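Local coordinates for SusD-like carbohydrate binding protein BF1063 (Bacteroides fragilis NCTC 9343, PDB 3I4G) that probably binds carbohydrate at the outer membrane, as a SusD-family protein that would help capture glycans for uptake by the cell, at residues Gly228-Asn233 and Glu250-Ile255; Glu238-Ser243 and Leu381-Arg386; Arg363-Glu368 and Ala449-Arg454. All blocks are in the same frame, centred on the assembly; numbering follows the deposited sequence.

How the contacts relate
The three contacts, all within the SusD-family region, are joined by a chain of salt bridges centred on Arg386. Contacts 1 and 2 lie with centres 10 Å apart and share the two-stranded antiparallel sheet of 254-257 and 380-386; Glu250 OE2 of contact 1 meets Arg386 NH1 of contact 2 in a salt bridge of 2.8 Å. Contacts 2 and 3, 9 Å between centres, are joined by a second salt bridge, Arg386 NH2 to Glu451 OE2 at 2.8 Å. Contacts 1 and 3 do not touch, their nearest atoms being about 7 Å apart. A 1,2-ethanediol molecule, probably from the crystallisation liquor, is bonded to Glu367 N of contact 3 and lies about 4 Å from the Pro242 side chain of contact 2.

Contact 1. Residues Gly228-Asn233 and Glu250-Ile255; sequences GDNAIN and ENIFYI
Glu250 reaches across to the backbone of Asn233 and makes the one direct hydrogen bond between 228-233 and 250-255. Its CG stands anti to the backbone N (chi1 174°) and the chain stays extended beyond it, carrying the carboxylate alongside the Ile232-Asn233 peptide. Asn233 N donates to Glu250 OE1 over 2.9 Å in a nearly straight bond, 170° at the hydrogen, and meets that oxygen almost head-on, in line with its C-O bond. OE1 also forms a salt bridge with Arg420, while OE2 pairs with Arg386. Two arginines and a peptide N-H thus share the carboxylate, which would favour its ionised form.

Segment 228-233 belongs to the loop that leaves helix 214-227, whereas 250-255 passes from the short strand 251-252 into strand 254-257. Where the chain turns the corner, Ile252 and Phe253 form a classic beta bulge opposite Ile385 of the neighbouring strand 380-386, and the loop lies against Glu250, just before the bulge, and Ile252, its first residue.

The remaining contacts are van der Waals. Ile232 CD1 sits 3.8 Å from Glu250 OE2, the two side chains meeting at a slant, and Ala231 O comes within 3.3 Å of Glu250 CB. Nearer the start of the loop, the side chains of Asn230 and Ile252 cross at about a right angle, with Asn230 ND2 3.5 Å from Ile252 CG1. That amide nitrogen finds its polar partner in Lys249 O, and Ile252 packs on beyond it against helices 197-211 and 387-400.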
loop_
_atom_site.group_PDB
_atom_site.type_symbol
_atom_site.label_atom_id
_atom_site.label_comp_id
_atom_site.label_asym_id
_atom_site.label_seq_id
_atom_site.Cartn_x
_atom_site.Cartn_y
_atom_site.Cartn_z
ATOM N N GLY A 228 0.550 8.768 22.614
ATOM C CA GLY A 228 0.806 7.589 23.439
ATOM C C GLY A 228 -0.197 6.470 23.382
ATOM O O GLY A 228 -0.185 5.575 24.213
ATOM N N ASP A 229 -1.085 6.496 22.397
ATOM C CA ASP A 229 -2.125 5.469 22.254
ATOM C C ASP A 229 -1.667 4.276 21.456
ATOM O O ASP A 229 -2.351 3.240 21.472
ATOM C CB ASP A 229 -3.382 6.009 21.549
ATOM C CG ASP A 229 -4.063 7.141 22.278
ATOM O OD1 ASP A 229 -3.733 7.396 23.432
ATOM O OD2 ASP A 229 -4.985 7.742 21.665
ATOM N N ASN A 230 -0.550 4.408 20.725
ATOM C CA ASN A 230 -0.118 3.379 19.808
ATOM C C ASN A 230 1.222 2.767 20.194
ATOM O O ASN A 230 2.038 3.356 20.889
ATOM C CB ASN A 230 -0.076 3.994 18.420
ATOM C CG ASN A 230 -1.440 4.476 17.974
ATOM O OD1 ASN A 230 -1.709 5.687 17.926
ATOM N ND2 ASN A 230 -2.326 3.540 17.697
ATOM N N ALA A 231 1.416 1.549 19.705
ATOM C CA ALA A 231 2.610 0.781 20.037
ATOM C C ALA A 231 2.813 -0.289 19.013
ATOM O O ALA A 231 1.881 -0.726 18.378
ATOM C CB ALA A 231 2.454 0.130 21.411
ATOM N N ILE A 232 4.056 -0.725 18.897
ATOM C CA ILE A 232 4.432 -1.836 18.017
ATOM C C ILE A 232 3.912 -3.151 18.572
ATOM O O ILE A 232 4.159 -3.491 19.734
ATOM C CB ILE A 232 5.961 -1.849 17.838
ATOM C CG1 ILE A 232 6.416 -0.606 17.074
ATOM C CG2 ILE A 232 6.426 -3.124 17.122
ATOM C CD1 ILE A 232 5.841 -0.451 15.635
ATOM N N ASN A 233 3.171 -3.905 17.762
ATOM C CA ASN A 233 2.618 -5.180 18.152
ATOM C C ASN A 233 3.689 -6.276 18.198
ATOM O O ASN A 233 4.535 -6.326 17.322
ATOM C CB ASN A 233 1.552 -5.610 17.158
ATOM C CG ASN A 233 0.666 -6.693 17.671
ATOM O OD1 ASN A 233 0.081 -6.585 18.751
ATOM N ND2 ASN A 233 0.460 -7.725 16.843
ATOM N N GLU A 250 -1.287 -1.046 17.005
ATOM C CA GLU A 250 -0.421 -0.618 15.897
ATOM C C GLU A 250 -1.201 -0.165 14.661
ATOM O O GLU A 250 -0.821 0.817 14.007
ATOM C CB GLU A 250 0.535 -1.738 15.501
ATOM C CG GLU A 250 1.373 -1.420 14.261
ATOM C CD GLU A 250 2.651 -2.192 14.147
ATOM O OE1 GLU A 250 2.972 -2.987 15.048
ATOM O OE2 GLU A 250 3.350 -1.954 13.127
ATOM N N ASN A 251 -2.283 -0.856 14.341
ATOM C CA ASN A 251 -3.065 -0.562 13.139
ATOM C C ASN A 251 -3.984 0.631 13.428
ATOM O O ASN A 251 -5.020 0.502 14.042
ATOM C CB ASN A 251 -3.847 -1.788 12.671
ATOM C CG ASN A 251 -2.955 -2.871 12.092
ATOM O OD1 ASN A 251 -1.812 -2.603 11.689
ATOM N ND2 ASN A 251 -3.459 -4.107 12.074
ATOM N N ILE A 252 -3.553 1.791 12.967
ATOM C CA ILE A 252 -4.213 3.075 13.230
ATOM C C ILE A 252 -5.420 3.262 12.333
ATOM O O ILE A 252 -6.477 3.670 12.802
ATOM C CB ILE A 252 -3.205 4.211 13.063
ATOM C CG1 ILE A 252 -2.205 4.177 14.222
ATOM C CG2 ILE A 252 -3.903 5.586 13.024
ATOM C CD1 ILE A 252 -0.928 5.015 14.018
ATOM N N PHE A 253 -5.249 2.991 11.043
ATOM C CA PHE A 253 -6.327 3.104 10.050
ATOM C C PHE A 253 -6.249 1.864 9.177
ATOM O O PHE A 253 -5.167 1.487 8.741
ATOM C CB PHE A 253 -6.238 4.414 9.244
ATOM C CG PHE A 253 -7.442 4.665 8.369
ATOM C CD1 PHE A 253 -8.669 4.951 8.921
ATOM C CD2 PHE A 253 -7.346 4.617 6.990
ATOM C CE1 PHE A 253 -9.790 5.102 8.118
ATOM C CE2 PHE A 253 -8.480 4.802 6.192
ATOM C CZ PHE A 253 -9.684 5.031 6.755
ATOM N N TYR A 254 -7.382 1.258 8.876
ATOM C CA TYR A 254 -7.429 -0.011 8.162
ATOM C C TYR A 254 -8.761 -0.204 7.501
ATOM O O TYR A 254 -9.753 0.507 7.808
ATOM C CB TYR A 254 -7.158 -1.161 9.150
ATOM C CG TYR A 254 -7.984 -1.106 10.403
ATOM C CD1 TYR A 254 -9.319 -1.533 10.396
ATOM C CD2 TYR A 254 -7.448 -0.625 11.599
ATOM C CE1 TYR A 254 -10.085 -1.472 11.588
ATOM C CE2 TYR A 254 -8.188 -0.581 12.749
ATOM C CZ TYR A 254 -9.490 -1.005 12.748
ATOM O OH TYR A 254 -10.238 -0.936 13.926
ATOM N N ILE A 255 -8.821 -1.186 6.599
ATOM C CA ILE A 255 -10.064 -1.624 5.980
ATOM C C ILE A 255 -10.385 -3.020 6.498
ATOM O O ILE A 255 -9.576 -3.943 6.339
ATOM C CB ILE A 255 -9.975 -1.660 4.442
ATOM C CG1 ILE A 255 -9.362 -0.393 3.838
ATOM C CG2 ILE A 255 -11.365 -1.932 3.901
ATOM C CD1 ILE A 255 -10.072 0.934 4.239
#

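Contact 2. Residues Glu238-Ser243 and Leu381-Arg386; sequences ELFYPS and LTPVIR
Leu381 and Pro383 lie on strand 380-386, which pairs antiparallel with strand 254-257, and the loop 238-243, entered through a 3-10 segment, packs against them. Beyond Pro383 the strand is broken by a classic beta bulge, Val384 and Ile385 both facing Phe253, before Arg386 takes the N-cap position of helix 387-400.

At the start of the strand the loop meets Leu381 largely through its backbone. Leu381 CB lies 3.9 Å from Pro242 CA, and the CD1 branch approaches Leu239 O. The carbonyl oxygens Phe240 O and Leu381 O are 3.3 Å apart, two acceptors that cannot bond to each other; a water 2.8 Å from Phe240 O can donate to it and accepts from Leu381 N at 3.0 Å, bridging the two segments.

The Pro383 ring brings CG to 3.4 Å from Leu239 O, an oxygen that already accepts a hydrogen bond from Asn251. Its CD touches Phe240 CD1 at 3.8 Å, the two side chains crossing at about a right angle. Leu239 CB lies over the centre of one face of this same phenyl ring.

At the far end, Arg386 bends at chi3 (-68°), which sets NE beside the Phe240 ring. Its guanidinium is turned nearly perpendicular to the phenyl plane, 89° apart. Three carboxylates, those of Glu250, Glu447 and Glu451, surround the guanidinium and hold it by salt bridges. Phe240 CZ sits over one face of the guanidinium, 3.6 Å from Arg386 NE, while Leu239 CD1 comes within 3.6 Å of Arg386 NH1.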
loop_
_atom_site.group_PDB
_atom_site.type_symbol
_atom_site.label_atom_id
_atom_site.label_comp_id
_atom_site.label_asym_id
_atom_site.label_seq_id
_atom_site.Cartn_x
_atom_site.Cartn_y
_atom_site.Cartn_z
ATOM N N GLU A 238 0.193 -11.120 12.491
ATOM C CA GLU A 238 -1.148 -10.880 13.003
ATOM C C GLU A 238 -1.658 -9.488 12.759
ATOM O O GLU A 238 -2.858 -9.259 12.878
ATOM C CB GLU A 238 -1.219 -11.249 14.519
ATOM C CG GLU A 238 -1.260 -12.775 14.685
ATOM C CD GLU A 238 -1.199 -13.249 16.118
ATOM O OE1 GLU A 238 -1.121 -12.432 17.032
ATOM O OE2 GLU A 238 -1.244 -14.496 16.317
ATOM N N LEU A 239 -0.793 -8.569 12.365
ATOM C CA LEU A 239 -1.239 -7.249 11.918
ATOM C C LEU A 239 -2.130 -7.315 10.701
ATOM O O LEU A 239 -2.908 -6.392 10.484
ATOM C CB LEU A 239 -0.035 -6.384 11.552
ATOM C CG LEU A 239 0.906 -6.007 12.687
ATOM C CD1 LEU A 239 2.176 -5.386 12.099
ATOM C CD2 LEU A 239 0.207 -5.083 13.694
ATOM N N PHE A 240 -2.032 -8.401 9.938
ATOM C CA PHE A 240 -2.661 -8.485 8.624
ATOM C C PHE A 240 -3.720 -9.526 8.550
ATOM O O PHE A 240 -4.144 -9.897 7.444
ATOM C CB PHE A 240 -1.565 -8.725 7.571
ATOM C CG PHE A 240 -0.380 -7.793 7.746
ATOM C CD1 PHE A 240 -0.439 -6.493 7.314
ATOM C CD2 PHE A 240 0.784 -8.229 8.328
ATOM C CE1 PHE A 240 0.599 -5.639 7.490
ATOM C CE2 PHE A 240 1.873 -7.369 8.488
ATOM C CZ PHE A 240 1.773 -6.061 8.072
ATOM N N TYR A 241 -4.201 -9.998 9.703
ATOM C CA TYR A 241 -5.191 -11.076 9.772
ATOM C C TYR A 241 -6.519 -10.562 10.311
ATOM O O TYR A 241 -6.520 -9.693 11.184
ATOM C CB TYR A 241 -4.725 -12.201 10.684
ATOM C CG TYR A 241 -3.503 -12.972 10.312
ATOM C CD1 TYR A 241 -2.967 -13.001 9.029
ATOM C CD2 TYR A 241 -2.916 -13.764 11.277
ATOM C CE1 TYR A 241 -1.840 -13.781 8.735
ATOM C CE2 TYR A 241 -1.840 -14.543 11.005
ATOM C CZ TYR A 241 -1.315 -14.555 9.726
ATOM O OH TYR A 241 -0.219 -15.374 9.474
ATOM N N PRO A 242 -7.637 -11.083 9.822
ATOM C CA PRO A 242 -8.915 -10.611 10.334
ATOM C C PRO A 242 -9.150 -10.870 11.837
ATOM O O PRO A 242 -9.760 -10.021 12.509
ATOM C CB PRO A 242 -9.944 -11.362 9.462
ATOM C CG PRO A 242 -9.260 -12.370 8.730
ATOM C CD PRO A 242 -7.804 -11.999 8.690
ATOM N N SER A 243 -8.638 -11.975 12.365
ATOM C CA SER A 243 -8.932 -12.337 13.753
ATOM C C SER A 243 -8.193 -11.495 14.780
ATOM O O SER A 243 -8.599 -11.447 15.940
ATOM C CB SER A 243 -8.596 -13.816 14.016
ATOM O OG SER A 243 -9.403 -14.700 13.247
ATOM N N LEU A 381 -8.459 -8.115 6.738
ATOM C CA LEU A 381 -8.077 -6.877 7.401
ATOM C C LEU A 381 -6.812 -6.367 6.735
ATOM O O LEU A 381 -5.754 -7.032 6.806
ATOM C CB LEU A 381 -7.905 -7.128 8.887
ATOM C CG LEU A 381 -7.695 -5.975 9.857
ATOM C CD1 LEU A 381 -6.350 -5.269 9.626
ATOM C CD2 LEU A 381 -8.842 -4.996 9.754
ATOM N N THR A 382 -6.909 -5.206 6.090
ATOM C CA THR A 382 -5.760 -4.626 5.377
ATOM C C THR A 382 -5.433 -3.260 5.957
ATOM O O THR A 382 -6.158 -2.267 5.707
ATOM C CB THR A 382 -6.015 -4.541 3.876
ATOM O OG1 THR A 382 -7.116 -3.667 3.632
ATOM C CG2 THR A 382 -6.330 -5.920 3.317
ATOM N N PRO A 383 -4.357 -3.164 6.752
ATOM C CA PRO A 383 -3.970 -1.859 7.271
ATOM C C PRO A 383 -3.605 -0.840 6.202
ATOM O O PRO A 383 -3.018 -1.200 5.165
ATOM C CB PRO A 383 -2.734 -2.186 8.111
ATOM C CG PRO A 383 -2.964 -3.624 8.530
ATOM C CD PRO A 383 -3.509 -4.240 7.315
ATOM N N VAL A 384 -3.966 0.416 6.480
ATOM C CA VAL A 384 -3.636 1.558 5.646
ATOM C C VAL A 384 -2.535 2.373 6.316
ATOM O O VAL A 384 -1.586 2.816 5.670
ATOM C CB VAL A 384 -4.894 2.396 5.385
ATOM C CG1 VAL A 384 -4.533 3.600 4.557
ATOM C CG2 VAL A 384 -5.949 1.570 4.644
ATOM N N ILE A 385 -2.640 2.596 7.622
ATOM C CA ILE A 385 -1.628 3.286 8.409
ATOM C C ILE A 385 -1.295 2.435 9.623
ATOM O O ILE A 385 -2.158 2.151 10.459
ATOM C CB ILE A 385 -2.088 4.670 8.920
ATOM C CG1 ILE A 385 -2.492 5.610 7.772
ATOM C CG2 ILE A 385 -1.014 5.324 9.815
ATOM C CD1 ILE A 385 -1.373 6.038 6.801
ATOM N N ARG A 386 -0.038 2.028 9.704
ATOM C CA ARG A 386 0.512 1.295 10.847
ATOM C C ARG A 386 1.467 2.190 11.624
ATOM O O ARG A 386 2.205 3.012 11.066
ATOM C CB ARG A 386 1.238 0.013 10.396
ATOM C CG ARG A 386 0.362 -0.949 9.687
ATOM C CD ARG A 386 0.909 -2.360 9.589
ATOM N NE ARG A 386 2.081 -2.587 8.743
ATOM C CZ ARG A 386 3.332 -2.801 9.171
ATOM N NH1 ARG A 386 3.715 -2.619 10.443
ATOM N NH2 ARG A 386 4.248 -3.153 8.287
HETATM O O HOH W 1 -6.292 -9.916 5.688
#

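Contact 3. Residues Arg363-Glu368 and Ala449-Arg454; sequences RKYFEE and AMEGIR. With EDO (1,2-ethanediol), chain C.
Lys364 reaches from 363-368 to Ala449 and Glu451 of 449-454. The backbones stay apart: its CA is 7.5 Å from the CA of Met450, the closest such pair. From CB, which points at the other segment, CG stands anti to the backbone N (chi1 -172°) and lies over one face of the neighbouring Tyr365 ring, offset toward its rim. CD is the first atom to reach across, touching Glu451 CG and Ala449 O. A bend at chi3 (-79°) then sets CE close to both Ala449 O and Glu451 OE2. At the tip, Lys364 NZ donates to Ala449 O at 2.8 Å, in the plane of that carbonyl. A second bond, from Lys364 NZ to Glu451 OE2 at 2.8 Å, is a salt bridge that meets the carboxylate on its anti side, 23° out of plane. Tyr236 is a further hydrogen-bond partner of NZ, and OE2 is shared with Arg386; the two positive charges would stabilise a charged Glu451.

Tyr365 works beside the lysine. Its OH lies 3.3 Å from Glu451 CG and donates to a water at 2.7 Å, which in turn donates a hydrogen bond to Glu451 OE1, so that both carboxylate oxygens are tied to 363-368. The carbonyl oxygen of Met450, modelled as selenomethionine, sits at the ring edge, 3.6 Å from Tyr365 CE2; it is buried by the contact and has no hydrogen-bond partner in the model. Tyr365 also stacks edge-to-face with Phe240.

Nearby, Glu367 N donates to O2 of 1,2-ethanediol, probably a crystallisation additive. Lys364 and Tyr365 are the central residues of a type II beta turn running from Arg363 to Phe366, which presents both side chains to the loop connecting helices 433-447 and 454-461 within the SusD-family region.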
loop_
_atom_site.group_PDB
_atom_site.type_symbol
_atom_site.label_atom_id
_atom_site.label_comp_id
_atom_site.label_asym_id
_atom_site.label_seq_id
_atom_site.Cartn_x
_atom_site.Cartn_y
_atom_site.Cartn_z
ATOM N N ARG A 363 2.519 -14.176 1.186
ATOM C CA ARG A 363 2.002 -14.807 2.418
ATOM C C ARG A 363 1.210 -13.800 3.256
ATOM O O ARG A 363 0.241 -14.169 3.936
ATOM C CB ARG A 363 3.155 -15.386 3.255
ATOM C CG ARG A 363 2.678 -16.309 4.357
ATOM C CD ARG A 363 3.762 -16.767 5.294
ATOM N NE ARG A 363 4.745 -17.683 4.719
ATOM C CZ ARG A 363 4.614 -19.007 4.681
ATOM N NH1 ARG A 363 3.489 -19.597 5.060
ATOM N NH2 ARG A 363 5.590 -19.751 4.194
ATOM N N LYS A 364 1.628 -12.542 3.253
ATOM C CA LYS A 364 0.977 -11.481 4.028
ATOM C C LYS A 364 -0.504 -11.429 3.685
ATOM O O LYS A 364 -0.875 -11.621 2.534
ATOM C CB LYS A 364 1.638 -10.149 3.761
ATOM C CG LYS A 364 1.179 -9.007 4.658
ATOM C CD LYS A 364 2.036 -7.752 4.505
ATOM C CE LYS A 364 3.379 -7.845 5.280
ATOM N NZ LYS A 364 4.239 -6.628 5.147
ATOM N N TYR A 365 -1.319 -11.172 4.730
ATOM C CA TYR A 365 -2.782 -10.995 4.699
ATOM C C TYR A 365 -3.591 -12.289 4.756
ATOM O O TYR A 365 -4.813 -12.230 4.822
ATOM C CB TYR A 365 -3.220 -10.170 3.478
ATOM C CG TYR A 365 -2.654 -8.789 3.373
ATOM C CD1 TYR A 365 -3.050 -7.765 4.233
ATOM C CD2 TYR A 365 -1.721 -8.478 2.388
ATOM C CE1 TYR A 365 -2.515 -6.494 4.136
ATOM C CE2 TYR A 365 -1.169 -7.215 2.305
ATOM C CZ TYR A 365 -1.579 -6.219 3.157
ATOM O OH TYR A 365 -1.068 -4.972 3.021
ATOM N N PHE A 366 -2.917 -13.436 4.777
ATOM C CA PHE A 366 -3.607 -14.746 4.788
ATOM C C PHE A 366 -3.431 -15.466 6.105
ATOM O O PHE A 366 -2.350 -15.920 6.431
ATOM C CB PHE A 366 -3.143 -15.604 3.594
ATOM C CG PHE A 366 -3.372 -14.923 2.258
ATOM C CD1 PHE A 366 -4.649 -14.521 1.867
ATOM C CD2 PHE A 366 -2.347 -14.644 1.419
ATOM C CE1 PHE A 366 -4.852 -13.851 0.682
ATOM C CE2 PHE A 366 -2.564 -13.974 0.226
ATOM C CZ PHE A 366 -3.806 -13.587 -0.150
ATOM N N GLU A 367 -4.524 -15.516 6.875
ATOM C CA GLU A 367 -4.563 -16.173 8.185
ATOM C C GLU A 367 -4.673 -17.660 7.940
ATOM O O GLU A 367 -5.782 -18.211 7.941
ATOM C CB GLU A 367 -5.731 -15.580 8.983
ATOM C CG GLU A 367 -5.866 -16.099 10.408
ATOM C CD GLU A 367 -7.018 -15.440 11.169
ATOM O OE1 GLU A 367 -7.330 -14.254 10.993
ATOM O OE2 GLU A 367 -7.636 -16.136 11.994
ATOM N N GLU A 368 -3.528 -18.335 7.856
ATOM C CA GLU A 368 -3.437 -19.698 7.339
ATOM C C GLU A 368 -4.095 -20.771 8.168
ATOM O O GLU A 368 -4.508 -21.764 7.610
ATOM C CB GLU A 368 -1.959 -20.091 7.161
ATOM C CG GLU A 368 -1.227 -19.211 6.161
ATOM C CD GLU A 368 0.256 -19.512 6.176
ATOM O OE1 GLU A 368 0.625 -20.671 5.971
ATOM O OE2 GLU A 368 1.072 -18.555 6.371
ATOM N N ALA A 449 6.739 -4.071 3.046
ATOM C CA ALA A 449 6.677 -4.799 1.787
ATOM C C ALA A 449 5.331 -5.469 1.553
ATOM O O ALA A 449 4.764 -6.131 2.430
ATOM C CB ALA A 449 7.825 -5.835 1.688
HETATM N N MSE A 450 4.831 -5.326 0.325
HETATM C CA MSE A 450 3.588 -5.911 -0.178
HETATM C C MSE A 450 2.343 -5.220 0.357
HETATM O O MSE A 450 1.250 -5.744 0.142
HETATM C CB MSE A 450 3.501 -7.424 0.072
HETATM C CG MSE A 450 4.677 -8.210 -0.494
HETATM SE SE MSE A 450 5.086 -7.940 -2.396
HETATM C CE MSE A 450 3.321 -8.384 -3.063
ATOM N N GLU A 451 2.474 -4.020 0.953
ATOM C CA GLU A 451 1.317 -3.333 1.522
ATOM C C GLU A 451 0.835 -2.177 0.656
ATOM O O GLU A 451 -0.089 -1.473 1.045
ATOM C CB GLU A 451 1.631 -2.814 2.934
ATOM C CG GLU A 451 1.973 -3.973 3.874
ATOM C CD GLU A 451 2.300 -3.587 5.283
ATOM O OE1 GLU A 451 1.561 -2.745 5.855
ATOM O OE2 GLU A 451 3.290 -4.139 5.831
ATOM N N GLY A 452 1.384 -2.004 -0.529
ATOM C CA GLY A 452 0.897 -0.975 -1.459
ATOM C C GLY A 452 1.450 0.415 -1.262
ATOM O O GLY A 452 0.876 1.386 -1.776
ATOM N N ILE A 453 2.592 0.548 -0.570
ATOM C CA ILE A 453 3.208 1.840 -0.279
ATOM C C ILE A 453 4.499 2.045 -1.077
ATOM O O ILE A 453 4.974 3.173 -1.226
ATOM C CB ILE A 453 3.429 1.955 1.260
ATOM C CG1 ILE A 453 2.105 1.804 1.980
ATOM C CG2 ILE A 453 4.087 3.294 1.616
ATOM C CD1 ILE A 453 2.259 1.598 3.477
ATOM N N ARG A 454 5.076 0.966 -1.595
ATOM C CA ARG A 454 6.386 1.068 -2.251
ATOM C C ARG A 454 6.371 1.996 -3.458
ATOM O O ARG A 454 7.303 2.776 -3.637
ATOM C CB ARG A 454 6.866 -0.304 -2.683
ATOM C CG ARG A 454 8.280 -0.318 -3.295
ATOM C CD ARG A 454 9.377 0.118 -2.383
ATOM N NE ARG A 454 10.666 0.004 -3.071
ATOM C CZ ARG A 454 11.795 0.478 -2.617
ATOM N NH1 ARG A 454 11.825 1.120 -1.464
ATOM N NH2 ARG A 454 12.903 0.315 -3.302
HETATM C C1 EDO C . -8.506 -14.036 4.141
HETATM O O1 EDO C . -8.725 -12.670 3.725
HETATM C C2 EDO C . -7.775 -13.931 5.473
HETATM O O2 EDO C . -7.044 -15.123 5.675
HETATM O O HOH W 2 -1.192 -3.324 5.152
#